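Side-chain contacts in glycine betaine, L-proline ABC transporter, glycine/betaine/L-proline-binding protein (ProX) (PDB 3TMG), which binds glycine betaine (trimethyl glycine) and probably serves as the substrate-binding component of an ABC transporter for such amines: residues Thr53-Met56 and Tyr57-Ala61; Gln137-Thr140 and Glu141-Leu144; His185-Phe188 and Ser189-Ile193; Leu237-Pro240 and Leu241-Lys244. All blocks are in the same frame, centred on the assembly; numbering follows the deposited sequence.

Contact 1 (Thr53-Met56 and Tyr57-Ala61); sequences TSIM and YQYLA
With its chi1 at -75°, Ile-55 carries CG2 anti to the backbone N and down the helix toward Tyr-59; the ring there leans back alongside the isoleucine so that the two side chains point the same way. CG2 ends over the middle of one ring face, 4.0 Å from the centroid of the Tyr-59 ring and only 12° off its normal, a well-centred CH-pi contact. The other branch of Ile-55 goes to Gln-58, where CD1 meets OE1 at 3.4 Å; here a methyl group lies against a carbonyl oxygen. One turn of helix 53-61 separates Ile-55 from Tyr-59, and the segment belongs to the alpha/beta scaffold of a periplasmic-binding-protein fold, with strands 67-73 and 207-214 under its buried side. On that side Tyr-57 is touched by two groups. The methyl CG2 of Thr-53 sits at the edge of the ring, in its plane, 3.9 Å from Tyr-57 CE2, while Met-56 bends at chi3 (70°) to bring CE within 3.8 Å of the same CE2. The carbonyl O of Thr-53 also lies near the ring edge, 3.3 Å from Tyr-57 CD2, and takes a nearly straight hydrogen bond from Tyr-57 N at 3.1 Å. Beyond the helix, the Tyr-57 hydroxyl is hydrogen-bonded to Asp-77 and Ser-71, which fixes the far end of the ring. Along the backbone, Tyr-59 N donates to Ile-55 O at 2.8 Å, tying together the same two residues that make the CH-pi contact.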
ATOM      1  N   THR A  53       4.738  -8.068  -5.300  1.00 15.67           N
ATOM      2  CA  THR A  53       5.750  -7.304  -4.566  1.00 15.47           C
ATOM      3  C   THR A  53       7.193  -7.691  -4.946  1.00 16.68           C
ATOM      4  O   THR A  53       8.039  -6.798  -5.166  1.00 16.92           O
ATOM      5  CB  THR A  53       5.535  -7.431  -3.042  1.00 15.57           C
ATOM      6  OG1 THR A  53       4.170  -7.155  -2.739  1.00 14.53           O
ATOM      7  CG2 THR A  53       6.373  -6.366  -2.281  1.00 15.75           C
ATOM      8  N   SER A  54       7.496  -8.998  -4.960  1.00 17.63           N
ATOM      9  CA  SER A  54       8.816  -9.498  -5.330  1.00 18.97           C
ATOM     10  C   SER A  54       9.209  -9.004  -6.720  1.00 19.54           C
ATOM     11  O   SER A  54      10.327  -8.545  -6.919  1.00 20.15           O
ATOM     12  CB  SER A  54       8.866 -11.039  -5.289  1.00 20.91           C
ATOM     13  OG  SER A  54      10.150 -11.531  -5.720  1.00 22.40           O
ATOM     14  N   ILE A  55       8.295  -9.108  -7.685  1.00 19.23           N
ATOM     15  CA  ILE A  55       8.627  -8.721  -9.072  1.00 20.40           C
ATOM     16  C   ILE A  55       8.812  -7.210  -9.213  1.00 19.25           C
ATOM     17  O   ILE A  55       9.719  -6.744  -9.928  1.00 19.45           O
ATOM     18  CB  ILE A  55       7.563  -9.260 -10.060  1.00 21.42           C
ATOM     19  CG1 ILE A  55       7.788 -10.763 -10.235  1.00 23.19           C
ATOM     20  CG2 ILE A  55       7.612  -8.521 -11.391  1.00 21.84           C
ATOM     21  CD1 ILE A  55       9.200 -11.154 -10.680  1.00 26.02           C
ATOM     22  N   MET A  56       7.973  -6.446  -8.507  1.00 17.45           N
ATOM     23  CA  MET A  56       8.130  -5.003  -8.479  1.00 16.94           C
ATOM     24  C   MET A  56       9.533  -4.594  -8.033  1.00 17.26           C
ATOM     25  O   MET A  56      10.177  -3.797  -8.707  1.00 17.46           O
ATOM     26  CB  MET A  56       7.098  -4.347  -7.548  1.00 15.29           C
ATOM     27  CG  MET A  56       7.210  -2.812  -7.518  1.00 15.31           C
ATOM     28  SD  MET A  56       5.969  -2.137  -6.363  1.00 14.72           S
ATOM     29  CE  MET A  56       6.651  -2.676  -4.767  1.00 13.98           C
ATOM     30  N   TYR A  57      10.003  -5.131  -6.902  1.00 17.65           N
ATOM     31  CA  TYR A  57      11.353  -4.863  -6.418  1.00 19.55           C
ATOM     32  C   TYR A  57      12.458  -5.388  -7.370  1.00 21.70           C
ATOM     33  O   TYR A  57      13.439  -4.683  -7.669  1.00 22.46           O
ATOM     34  CB  TYR A  57      11.551  -5.435  -4.997  1.00 19.08           C
ATOM     35  CG  TYR A  57      11.051  -4.529  -3.928  1.00 18.45           C
ATOM     36  CD1 TYR A  57      11.834  -3.456  -3.477  1.00 18.73           C
ATOM     37  CD2 TYR A  57       9.792  -4.715  -3.353  1.00 17.69           C
ATOM     38  CE1 TYR A  57      11.380  -2.616  -2.480  1.00 17.92           C
ATOM     39  CE2 TYR A  57       9.327  -3.864  -2.359  1.00 16.89           C
ATOM     40  CZ  TYR A  57      10.135  -2.807  -1.944  1.00 17.57           C
ATOM     41  OH  TYR A  57       9.691  -1.961  -0.961  1.00 17.22           O
ATOM     42  N   GLN A  58      12.274  -6.594  -7.888  1.00 23.82           N
ATOM     43  CA  GLN A  58      13.215  -7.158  -8.893  1.00 25.71           C
ATOM     44  C   GLN A  58      13.404  -6.236 -10.106  1.00 26.25           C
ATOM     45  O   GLN A  58      14.540  -5.949 -10.563  1.00 27.54           O
ATOM     46  CB  GLN A  58      12.679  -8.498  -9.411  1.00 27.81           C
ATOM     47  CG  GLN A  58      12.785  -9.665  -8.449  1.00 30.43           C
ATOM     48  CD  GLN A  58      12.999 -10.992  -9.170  1.00 34.43           C
ATOM     49  OE1 GLN A  58      12.631 -11.162 -10.344  1.00 35.02           O
ATOM     50  NE2 GLN A  58      13.642 -11.936  -8.474  1.00 36.63           N
ATOM     51  N   TYR A  59      12.283  -5.789 -10.657  1.00 25.14           N
ATOM     52  CA  TYR A  59      12.276  -4.986 -11.881  1.00 26.37           C
ATOM     53  C   TYR A  59      12.854  -3.603 -11.715  1.00 25.85           C
ATOM     54  O   TYR A  59      13.509  -3.087 -12.614  1.00 25.94           O
ATOM     55  CB  TYR A  59      10.863  -4.858 -12.393  1.00 27.49           C
ATOM     56  CG  TYR A  59      10.480  -5.998 -13.251  1.00 31.05           C
ATOM     57  CD1 TYR A  59      11.309  -7.113 -13.370  1.00 32.02           C
ATOM     58  CD2 TYR A  59       9.287  -5.973 -13.952  1.00 32.38           C
ATOM     59  CE1 TYR A  59      10.964  -8.164 -14.184  1.00 36.52           C
ATOM     60  CE2 TYR A  59       8.940  -7.029 -14.774  1.00 35.68           C
ATOM     61  CZ  TYR A  59       9.773  -8.108 -14.873  1.00 35.86           C
ATOM     62  OH  TYR A  59       9.399  -9.128 -15.677  1.00 41.02           O
ATOM     63  N   LEU A  60      12.602  -3.035 -10.552  1.00 24.36           N
ATOM     64  CA  LEU A  60      13.191  -1.793 -10.145  1.00 24.19           C
ATOM     65  C   LEU A  60      14.713  -1.938 -10.148  1.00 25.42           C
ATOM     66  O   LEU A  60      15.413  -1.087 -10.720  1.00 25.98           O
ATOM     67  CB  LEU A  60      12.674  -1.423  -8.762  1.00 23.38           C
ATOM     68  CG  LEU A  60      13.240  -0.135  -8.137  1.00 24.06           C
ATOM     69  CD1 LEU A  60      12.816   1.089  -8.934  1.00 23.82           C
ATOM     70  CD2 LEU A  60      12.817  -0.038  -6.669  1.00 23.14           C
ATOM     71  N   ALA A  61      15.211  -3.019  -9.540  1.00 25.94           N
ATOM     72  CA  ALA A  61      16.660  -3.263  -9.394  1.00 27.04           C
ATOM     73  C   ALA A  61      17.367  -3.547 -10.713  1.00 28.40           C
ATOM     74  O   ALA A  61      18.526  -3.241 -10.877  1.00 28.13           O
ATOM     75  CB  ALA A  61      16.919  -4.384  -8.393  1.00 27.88           C
TER

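Contact 2 (Gln137-Thr140 and Glu141-Leu144); sequences QIVT and EQAL
Ile-138 lays its CG2 methyl alongside the amide of Gln-142, one turn later in the helix, with CG2 3.9 Å from NE2; the two side chains run side by side in the same direction. Gln-142 has CG anti to its carbonyl carbon (chi1 -66°) and is extended beyond it, a shape that draws the chain back along the helix. The amide's other end passes Val-139, OE1 standing 4.0 Å from Val-139 CG2. Glu-141 is extended as well, and its carboxylate reaches the preceding turn through water. Water 2 donates to both Glu-141 OE1 and Ile-138 O, each at 2.9 Å. Water 1 donates to the same OE1 at 3.0 Å and, weakly, to Gln-137 O. Those two carbonyls also accept backbone bonds, Ile-138 O from Gln-142 N and Gln-137 O from Glu-141 N. On the buried side Thr-140 OG1 turns back to the carbonyl of Thr-136, and Gln-137 OE1 accepts from Ile-130 N, while Leu-144 packs on Phe-102 and Leu-155. This is the helix of a beta-alpha-beta unit, strand 126-128, helix 135-146 and strand 154-156; the helix's N-terminal end, with Gly-135 and Thr-136, forms part of the pocket for trimethyl glycine.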
ATOM      1  N   GLN A 137       1.877  -9.422   4.676  1.00 15.85           N
ATOM      2  CA  GLN A 137       1.652 -10.862   4.878  1.00 16.39           C
ATOM      3  C   GLN A 137       2.869 -11.595   5.458  1.00 16.91           C
ATOM      4  O   GLN A 137       2.747 -12.472   6.341  1.00 17.83           O
ATOM      5  CB  GLN A 137       1.263 -11.508   3.547  1.00 17.30           C
ATOM      6  CG  GLN A 137       0.777 -12.974   3.634  1.00 18.43           C
ATOM      7  CD  GLN A 137      -0.683 -13.106   4.040  1.00 19.41           C
ATOM      8  OE1 GLN A 137      -1.336 -12.124   4.409  1.00 19.59           O
ATOM      9  NE2 GLN A 137      -1.180 -14.346   4.054  1.00 19.88           N
ATOM     10  N   ILE A 138       4.041 -11.273   4.926  1.00 16.73           N
ATOM     11  CA  ILE A 138       5.301 -11.783   5.467  1.00 17.30           C
ATOM     12  C   ILE A 138       5.456 -11.450   6.968  1.00 16.92           C
ATOM     13  O   ILE A 138       5.724 -12.345   7.820  1.00 17.20           O
ATOM     14  CB  ILE A 138       6.504 -11.243   4.667  1.00 17.76           C
ATOM     15  CG1 ILE A 138       6.441 -11.756   3.195  1.00 19.12           C
ATOM     16  CG2 ILE A 138       7.823 -11.641   5.368  1.00 18.81           C
ATOM     17  CD1 ILE A 138       7.626 -11.340   2.318  1.00 19.66           C
ATOM     18  N   VAL A 139       5.268 -10.177   7.311  1.00 15.86           N
ATOM     19  CA  VAL A 139       5.524  -9.749   8.710  1.00 15.90           C
ATOM     20  C   VAL A 139       4.447 -10.322   9.645  1.00 15.94           C
ATOM     21  O   VAL A 139       4.712 -10.687  10.769  1.00 16.27           O
ATOM     22  CB  VAL A 139       5.595  -8.210   8.847  1.00 15.05           C
ATOM     23  CG1 VAL A 139       5.874  -7.857  10.297  1.00 15.23           C
ATOM     24  CG2 VAL A 139       6.778  -7.691   7.977  1.00 15.28           C
ATOM     25  N   THR A 140       3.231 -10.426   9.139  1.00 16.11           N
ATOM     26  CA  THR A 140       2.162 -11.091   9.910  1.00 16.90           C
ATOM     27  C   THR A 140       2.546 -12.547  10.285  1.00 18.07           C
ATOM     28  O   THR A 140       2.362 -12.984  11.421  1.00 18.43           O
ATOM     29  CB  THR A 140       0.867 -11.112   9.104  1.00 16.66           C
ATOM     30  OG1 THR A 140       0.381  -9.765   8.956  1.00 16.02           O
ATOM     31  CG2 THR A 140      -0.180 -11.937   9.842  1.00 17.51           C
ATOM     32  N   GLU A 141       3.054 -13.295   9.321  1.00 19.52           N
ATOM     33  CA  GLU A 141       3.510 -14.660   9.606  1.00 22.02           C
ATOM     34  C   GLU A 141       4.651 -14.642  10.630  1.00 22.75           C
ATOM     35  O   GLU A 141       4.719 -15.503  11.528  1.00 23.50           O
ATOM     36  CB  GLU A 141       3.955 -15.347   8.316  1.00 24.80           C
ATOM     37  CG  GLU A 141       4.376 -16.785   8.519  1.00 29.42           C
ATOM     38  CD  GLU A 141       5.086 -17.329   7.301  1.00 33.54           C
ATOM     39  OE1 GLU A 141       5.412 -16.539   6.391  1.00 37.42           O
ATOM     40  OE2 GLU A 141       5.301 -18.559   7.246  1.00 39.78           O
ATOM     41  N   GLN A 142       5.552 -13.658  10.521  1.00 22.23           N
ATOM     42  CA  GLN A 142       6.643 -13.558  11.499  1.00 23.40           C
ATOM     43  C   GLN A 142       6.094 -13.236  12.913  1.00 22.92           C
ATOM     44  O   GLN A 142       6.577 -13.798  13.911  1.00 23.80           O
ATOM     45  CB  GLN A 142       7.685 -12.520  11.034  1.00 24.16           C
ATOM     46  CG  GLN A 142       8.416 -12.975   9.757  1.00 25.05           C
ATOM     47  CD  GLN A 142       9.299 -11.907   9.115  1.00 25.83           C
ATOM     48  OE1 GLN A 142       9.087 -10.715   9.279  1.00 24.36           O
ATOM     49  NE2 GLN A 142      10.295 -12.351   8.359  1.00 27.20           N
ATOM     50  N   ALA A 143       5.083 -12.357  12.994  1.00 21.06           N
ATOM     51  CA  ALA A 143       4.403 -12.047  14.275  1.00 20.26           C
ATOM     52  C   ALA A 143       3.667 -13.259  14.898  1.00 21.25           C
ATOM     53  O   ALA A 143       3.764 -13.518  16.116  1.00 21.51           O
ATOM     54  CB  ALA A 143       3.432 -10.874  14.089  1.00 18.30           C
ATOM     55  N   LEU A 144       2.967 -14.022  14.053  1.00 21.18           N
ATOM     56  CA  LEU A 144       2.313 -15.255  14.524  1.00 22.27           C
ATOM     57  C   LEU A 144       3.326 -16.198  15.113  1.00 23.26           C
ATOM     58  O   LEU A 144       3.094 -16.742  16.186  1.00 23.52           O
ATOM     59  CB  LEU A 144       1.518 -15.961  13.431  1.00 22.64           C
ATOM     60  CG  LEU A 144       0.225 -15.246  13.054  1.00 22.46           C
ATOM     61  CD1 LEU A 144      -0.376 -15.863  11.785  1.00 23.19           C
ATOM     62  CD2 LEU A 144      -0.800 -15.219  14.197  1.00 22.31           C
TER
HETATM   63  O   HOH W   1       3.433 -14.972   4.759  1.00 26.48           O
HETATM   64  O   HOH W   2       7.401 -14.723   7.531  1.00 37.22           O

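Contact 3 (His185-Phe188 and Ser189-Ile193); sequences HWAF and SRYDI
Arg-190 lays its guanidinium flat over one face of Trp-186, CZ 3.7 Å from the centroid of the six-membered ring and the planes 17° apart, a cation-pi stack. The pair belongs to the single short helical turn 187-190 and its lead-in, between strands 179-183 and 193-195 of the binding-protein fold. Trp-186 takes up this position with chi1 at 52°, CG between the backbone N and the carbonyl carbon; His-185 CE1 lies over the indole's opposite face. Salt bridges from NH1 to Asp-246 and from NH2 to Asp-243 fix the guanidinium's orientation over the ring and probably offset its charge.

Two residues carry the apolar contacts, Ile-193 and Tyr-191. Ile-193 CD1 sits over the middle of the Phe-188 ring, 3.7 Å from the centroid, a CH-pi contact, and also touches Ala-187 CB at 4.0 Å. Tyr-191 CE2 lies 4.0 Å from Trp-186 CZ3.

Among the hydrogen bonds, Trp-186 O accepts from both Arg-190 N and Ser-189 N, the latter well above the carbonyl plane, and Tyr-191 N closes the last turn on Ala-187 O. His-185 supplies a side-chain cap: its ND1 accepts from Ala-187 N at 3.0 Å, with that nitrogen almost exactly in the imidazole plane.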
ATOM      1  N   HIS A 185      -6.633   3.345   5.388  1.00 11.72           N
ATOM      2  CA  HIS A 185      -7.622   2.489   4.732  1.00 12.01           C
ATOM      3  C   HIS A 185      -8.992   2.961   5.146  1.00 12.82           C
ATOM      4  O   HIS A 185      -9.208   3.289   6.339  1.00 13.96           O
ATOM      5  CB  HIS A 185      -7.412   0.997   5.077  1.00 11.55           C
ATOM      6  CG  HIS A 185      -8.015   0.050   4.054  1.00 11.70           C
ATOM      7  ND1 HIS A 185      -9.340  -0.118   3.932  1.00 12.90           N
ATOM      8  CD2 HIS A 185      -7.435  -0.721   3.050  1.00 12.05           C
ATOM      9  CE1 HIS A 185      -9.614  -1.019   2.946  1.00 13.04           C
ATOM     10  NE2 HIS A 185      -8.457  -1.396   2.404  1.00 12.44           N
ATOM     11  N   TRP A 186      -9.917   3.025   4.197  1.00 13.12           N
ATOM     12  CA  TRP A 186     -11.330   3.402   4.535  1.00 14.44           C
ATOM     13  C   TRP A 186     -12.045   2.365   5.407  1.00 14.66           C
ATOM     14  O   TRP A 186     -13.090   2.664   6.015  1.00 15.60           O
ATOM     15  CB  TRP A 186     -12.134   3.698   3.242  1.00 15.23           C
ATOM     16  CG  TRP A 186     -12.009   2.557   2.268  1.00 15.16           C
ATOM     17  CD1 TRP A 186     -11.154   2.454   1.162  1.00 15.56           C
ATOM     18  CD2 TRP A 186     -12.671   1.252   2.356  1.00 16.13           C
ATOM     19  NE1 TRP A 186     -11.244   1.205   0.580  1.00 15.53           N
ATOM     20  CE2 TRP A 186     -12.169   0.453   1.231  1.00 16.11           C
ATOM     21  CE3 TRP A 186     -13.622   0.693   3.212  1.00 16.89           C
ATOM     22  CZ2 TRP A 186     -12.623  -0.816   0.984  1.00 16.48           C
ATOM     23  CZ3 TRP A 186     -14.037  -0.610   2.969  1.00 17.56           C
ATOM     24  CH2 TRP A 186     -13.549  -1.347   1.871  1.00 17.87           C
ATOM     25  N   ALA A 187     -11.488   1.151   5.536  1.00 13.96           N
ATOM     26  CA  ALA A 187     -12.129   0.126   6.395  1.00 14.59           C
ATOM     27  C   ALA A 187     -12.312   0.617   7.842  1.00 15.39           C
ATOM     28  O   ALA A 187     -13.291   0.250   8.495  1.00 15.90           O
ATOM     29  CB  ALA A 187     -11.336  -1.183   6.390  1.00 13.86           C
ATOM     30  N   PHE A 188     -11.369   1.445   8.331  1.00 15.22           N
ATOM     31  CA  PHE A 188     -11.464   2.010   9.680  1.00 16.52           C
ATOM     32  C   PHE A 188     -12.581   3.027   9.847  1.00 17.96           C
ATOM     33  O   PHE A 188     -13.078   3.235  10.959  1.00 20.36           O
ATOM     34  CB  PHE A 188     -10.089   2.591  10.110  1.00 15.75           C
ATOM     35  CG  PHE A 188      -9.109   1.513  10.438  1.00 15.44           C
ATOM     36  CD1 PHE A 188      -9.130   0.932  11.696  1.00 15.65           C
ATOM     37  CD2 PHE A 188      -8.215   1.034   9.482  1.00 14.42           C
ATOM     38  CE1 PHE A 188      -8.265  -0.118  11.998  1.00 15.33           C
ATOM     39  CE2 PHE A 188      -7.353  -0.013   9.788  1.00 14.52           C
ATOM     40  CZ  PHE A 188      -7.383  -0.585  11.050  1.00 14.63           C
ATOM     41  N   SER A 189     -13.042   3.636   8.763  1.00 18.48           N
ATOM     42  CA  SER A 189     -14.225   4.483   8.929  1.00 20.50           C
ATOM     43  C   SER A 189     -15.536   3.805   8.569  1.00 20.78           C
ATOM     44  O   SER A 189     -16.573   4.146   9.118  1.00 22.38           O
ATOM     45  CB  SER A 189     -14.054   5.814   8.219  1.00 22.14           C
ATOM     46  OG  SER A 189     -13.783   5.558   6.873  1.00 24.30           O
ATOM     47  N   ARG A 190     -15.496   2.811   7.681  1.00 19.79           N
ATOM     48  CA  ARG A 190     -16.699   2.132   7.248  1.00 20.39           C
ATOM     49  C   ARG A 190     -17.120   1.091   8.292  1.00 20.92           C
ATOM     50  O   ARG A 190     -18.302   0.839   8.492  1.00 20.54           O
ATOM     51  CB  ARG A 190     -16.483   1.460   5.870  1.00 19.97           C
ATOM     52  CG  ARG A 190     -17.790   1.038   5.209  1.00 21.89           C
ATOM     53  CD  ARG A 190     -17.610   0.440   3.812  1.00 21.72           C
ATOM     54  NE  ARG A 190     -16.998   1.340   2.822  1.00 21.11           N
ATOM     55  CZ  ARG A 190     -16.626   0.916   1.608  1.00 20.44           C
ATOM     56  NH1 ARG A 190     -16.817  -0.356   1.280  1.00 19.98           N
ATOM     57  NH2 ARG A 190     -16.067   1.739   0.726  1.00 19.97           N
ATOM     58  N   TYR A 191     -16.130   0.448   8.917  1.00 20.32           N
ATOM     59  CA  TYR A 191     -16.378  -0.560   9.959  1.00 21.50           C
ATOM     60  C   TYR A 191     -15.879  -0.087  11.320  1.00 21.69           C
ATOM     61  O   TYR A 191     -15.039   0.776  11.380  1.00 21.01           O
ATOM     62  CB  TYR A 191     -15.697  -1.884   9.611  1.00 21.65           C
ATOM     63  CG  TYR A 191     -16.035  -2.365   8.226  1.00 22.96           C
ATOM     64  CD1 TYR A 191     -17.363  -2.740   7.893  1.00 24.96           C
ATOM     65  CD2 TYR A 191     -15.050  -2.486   7.256  1.00 22.37           C
ATOM     66  CE1 TYR A 191     -17.670  -3.197   6.619  1.00 26.31           C
ATOM     67  CE2 TYR A 191     -15.354  -2.944   5.985  1.00 23.78           C
ATOM     68  CZ  TYR A 191     -16.663  -3.269   5.670  1.00 25.43           C
ATOM     69  OH  TYR A 191     -16.964  -3.726   4.406  1.00 27.74           O
ATOM     70  N   ASP A 192     -16.419  -0.672  12.392  1.00 23.02           N
ATOM     71  CA  ASP A 192     -15.954  -0.448  13.736  1.00 23.26           C
ATOM     72  C   ASP A 192     -14.965  -1.569  14.044  1.00 22.07           C
ATOM     73  O   ASP A 192     -15.346  -2.651  14.475  1.00 22.45           O
ATOM     74  CB  ASP A 192     -17.145  -0.429  14.702  1.00 27.33           C
ATOM     75  CG  ASP A 192     -16.758  -0.012  16.076  1.00 28.97           C
ATOM     76  OD1 ASP A 192     -15.583   0.344  16.294  1.00 29.37           O
ATOM     77  OD2 ASP A 192     -17.628  -0.039  16.955  1.00 33.55           O
ATOM     78  N   ILE A 193     -13.680  -1.287  13.807  1.00 19.45           N
ATOM     79  CA  ILE A 193     -12.620  -2.260  13.923  1.00 18.41           C
ATOM     80  C   ILE A 193     -11.443  -1.641  14.706  1.00 18.21           C
ATOM     81  O   ILE A 193     -11.358  -0.425  14.816  1.00 18.32           O
ATOM     82  CB  ILE A 193     -12.122  -2.702  12.523  1.00 17.24           C
ATOM     83  CG1 ILE A 193     -11.843  -1.486  11.598  1.00 15.91           C
ATOM     84  CG2 ILE A 193     -13.140  -3.654  11.892  1.00 17.44           C
ATOM     85  CD1 ILE A 193     -11.089  -1.845  10.308  1.00 14.99           C
TER
HETATM   86  O   HOH W   3     -12.984   1.761  13.475  1.00 21.70           O

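Contact 4 (Leu237-Pro240 and Leu241-Lys244); sequences LILP and LMDK
Ile-238 O takes the shortest polar bond here, 2.8 Å from Met-242 N, with an N-H...O angle of 169°. The side chains of the same two residues meet as well. Met-242 CG packs 3.7 Å from Ile-238 CG1, and the sulfur follows at 3.8 Å from that CG1, so the thioether slants across the isoleucine branch. Ile-238 offers this branch because CG1 stands anti to its backbone N (chi1 -176°), while Met-242 swings CG back over the preceding turn with chi1 at -68°. That swing also brings Met-242 CG within 3.2 Å of Ile-238 O, putting a methylene beside the bonded carbonyl. Leu-239 adds a looser contact, its CD2 4.4 Å from Met-242 SD.

All this lies on helix 235-247, which packs against helices 26-41 and 252-262 in the binding-protein fold and is kinked at Pro-240. The proline nitrogen has no hydrogen to give to the turn before it, yet its carbonyl is used normally: Lys-244 N donates to Pro-240 O at 2.9 Å, and Asp-243 N donates to Leu-239 O at 2.9 Å. Leu-241 sends its branched end off toward Ala-30 and Val-34 of helix 26-41.

The charged ends of the later turn find their partners elsewhere. Asp-243 OD2 pairs with Lys-247, and OD1 faces the arginine of 185-193; two cations would tend to keep the carboxylate ionised. Lys-244 runs outward from Pro-240, bends only at its last torsion and pairs NZ with Glu-248.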
ATOM      1  N   LEU A 237      -6.481  13.505   0.751  1.00 16.21           N
ATOM      2  CA  LEU A 237      -6.555  13.187  -0.704  1.00 16.06           C
ATOM      3  C   LEU A 237      -6.712  11.678  -0.991  1.00 15.02           C
ATOM      4  O   LEU A 237      -7.552  11.252  -1.809  1.00 14.22           O
ATOM      5  CB  LEU A 237      -5.309  13.716  -1.437  1.00 16.43           C
ATOM      6  CG  LEU A 237      -5.120  15.251  -1.256  1.00 18.26           C
ATOM      7  CD1 LEU A 237      -3.891  15.726  -2.033  1.00 19.14           C
ATOM      8  CD2 LEU A 237      -6.373  15.999  -1.728  1.00 19.12           C
ATOM      9  N   ILE A 238      -5.897  10.864  -0.334  1.00 14.37           N
ATOM     10  CA  ILE A 238      -5.852   9.417  -0.667  1.00 13.93           C
ATOM     11  C   ILE A 238      -7.098   8.681  -0.152  1.00 13.74           C
ATOM     12  O   ILE A 238      -7.620   7.805  -0.860  1.00 13.30           O
ATOM     13  CB  ILE A 238      -4.520   8.736  -0.193  1.00 14.18           C
ATOM     14  CG1 ILE A 238      -4.462   7.268  -0.626  1.00 14.26           C
ATOM     15  CG2 ILE A 238      -4.411   8.733   1.329  1.00 14.12           C
ATOM     16  CD1 ILE A 238      -3.097   6.574  -0.427  1.00 15.26           C
ATOM     17  N   LEU A 239      -7.590   9.009   1.047  1.00 13.94           N
ATOM     18  CA  LEU A 239      -8.735   8.246   1.587  1.00 14.33           C
ATOM     19  C   LEU A 239     -10.015   8.391   0.764  1.00 14.57           C
ATOM     20  O   LEU A 239     -10.625   7.376   0.451  1.00 15.08           O
ATOM     21  CB  LEU A 239      -8.995   8.476   3.110  1.00 14.70           C
ATOM     22  CG  LEU A 239      -7.923   7.818   4.028  1.00 14.85           C
ATOM     23  CD1 LEU A 239      -8.027   8.323   5.450  1.00 14.86           C
ATOM     24  CD2 LEU A 239      -8.077   6.283   4.018  1.00 14.37           C
ATOM     25  N   PRO A 240     -10.408   9.626   0.380  1.00 15.03           N
ATOM     26  CA  PRO A 240     -11.595   9.720  -0.452  1.00 15.73           C
ATOM     27  C   PRO A 240     -11.448   8.962  -1.779  1.00 15.58           C
ATOM     28  O   PRO A 240     -12.441   8.397  -2.297  1.00 15.71           O
ATOM     29  CB  PRO A 240     -11.663  11.215  -0.751  1.00 16.58           C
ATOM     30  CG  PRO A 240     -11.231  11.823   0.561  1.00 16.79           C
ATOM     31  CD  PRO A 240     -10.020  10.965   0.893  1.00 15.19           C
ATOM     32  N   LEU A 241     -10.236   8.996  -2.333  1.00 14.90           N
ATOM     33  CA  LEU A 241      -9.992   8.344  -3.609  1.00 14.49           C
ATOM     34  C   LEU A 241     -10.047   6.825  -3.474  1.00 14.28           C
ATOM     35  O   LEU A 241     -10.661   6.158  -4.334  1.00 14.22           O
ATOM     36  CB  LEU A 241      -8.690   8.816  -4.244  1.00 13.86           C
ATOM     37  CG  LEU A 241      -8.326   8.204  -5.610  1.00 14.48           C
ATOM     38  CD1 LEU A 241      -9.471   8.413  -6.640  1.00 15.22           C
ATOM     39  CD2 LEU A 241      -7.024   8.796  -6.147  1.00 14.18           C
ATOM     40  N   MET A 242      -9.389   6.271  -2.440  1.00 13.50           N
ATOM     41  CA  MET A 242      -9.429   4.805  -2.199  1.00 14.04           C
ATOM     42  C   MET A 242     -10.904   4.370  -1.991  1.00 14.37           C
ATOM     43  O   MET A 242     -11.374   3.372  -2.572  1.00 14.27           O
ATOM     44  CB  MET A 242      -8.593   4.440  -0.960  1.00 13.82           C
ATOM     45  CG  MET A 242      -7.071   4.640  -1.092  1.00 15.49           C
ATOM     46  SD  MET A 242      -6.321   4.194   0.515  1.00 16.84           S
ATOM     47  CE  MET A 242      -7.119   2.582   0.796  1.00 14.03           C
ATOM     48  N   ASP A 243     -11.640   5.170  -1.207  1.00 14.64           N
ATOM     49  CA  ASP A 243     -13.052   4.863  -0.898  1.00 15.86           C
ATOM     50  C   ASP A 243     -13.926   4.873  -2.184  1.00 15.74           C
ATOM     51  O   ASP A 243     -14.726   3.945  -2.447  1.00 15.46           O
ATOM     52  CB  ASP A 243     -13.589   5.840   0.152  1.00 16.96           C
ATOM     53  CG  ASP A 243     -15.026   5.544   0.520  1.00 19.01           C
ATOM     54  OD1 ASP A 243     -15.280   4.476   1.139  1.00 20.08           O
ATOM     55  OD2 ASP A 243     -15.888   6.350   0.173  1.00 21.26           O
ATOM     56  N   LYS A 244     -13.735   5.908  -2.996  1.00 16.14           N
ATOM     57  CA  LYS A 244     -14.495   6.099  -4.253  1.00 17.04           C
ATOM     58  C   LYS A 244     -14.212   4.933  -5.213  1.00 16.57           C
ATOM     59  O   LYS A 244     -15.159   4.411  -5.825  1.00 16.80           O
ATOM     60  CB  LYS A 244     -14.147   7.456  -4.893  1.00 18.59           C
ATOM     61  CG  LYS A 244     -14.828   7.796  -6.226  1.00 21.02           C
ATOM     62  CD  LYS A 244     -14.568   9.271  -6.596  1.00 22.79           C
ATOM     63  CE  LYS A 244     -14.879   9.638  -8.060  1.00 25.61           C
ATOM     64  NZ  LYS A 244     -16.282   9.356  -8.442  1.00 28.04           N
TER

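The bound trimethyl glycine lies among these four contacts. The side chain of Thr-53 in contact 1 is about 6 Å from it, and that of Gln-137 in contact 2 about 7 Å. Met-242 of contact 4 has its side chain about 8 Å from the ligand, and Phe-188 of contact 3 about 10 Å. Contacts 1 and 2 have centres 20 Å apart and do not touch, their nearest atoms being about 7 Å apart. Contacts 3 and 4, with centres 13 Å apart, do meet: Arg-190 NH2 bridges to Asp-243 OD1 at 2.9 Å, and Trp-186 CD1 packs 3.6 Å from Asp-243 N. Contact 1 lies across the chain's centre from both of them.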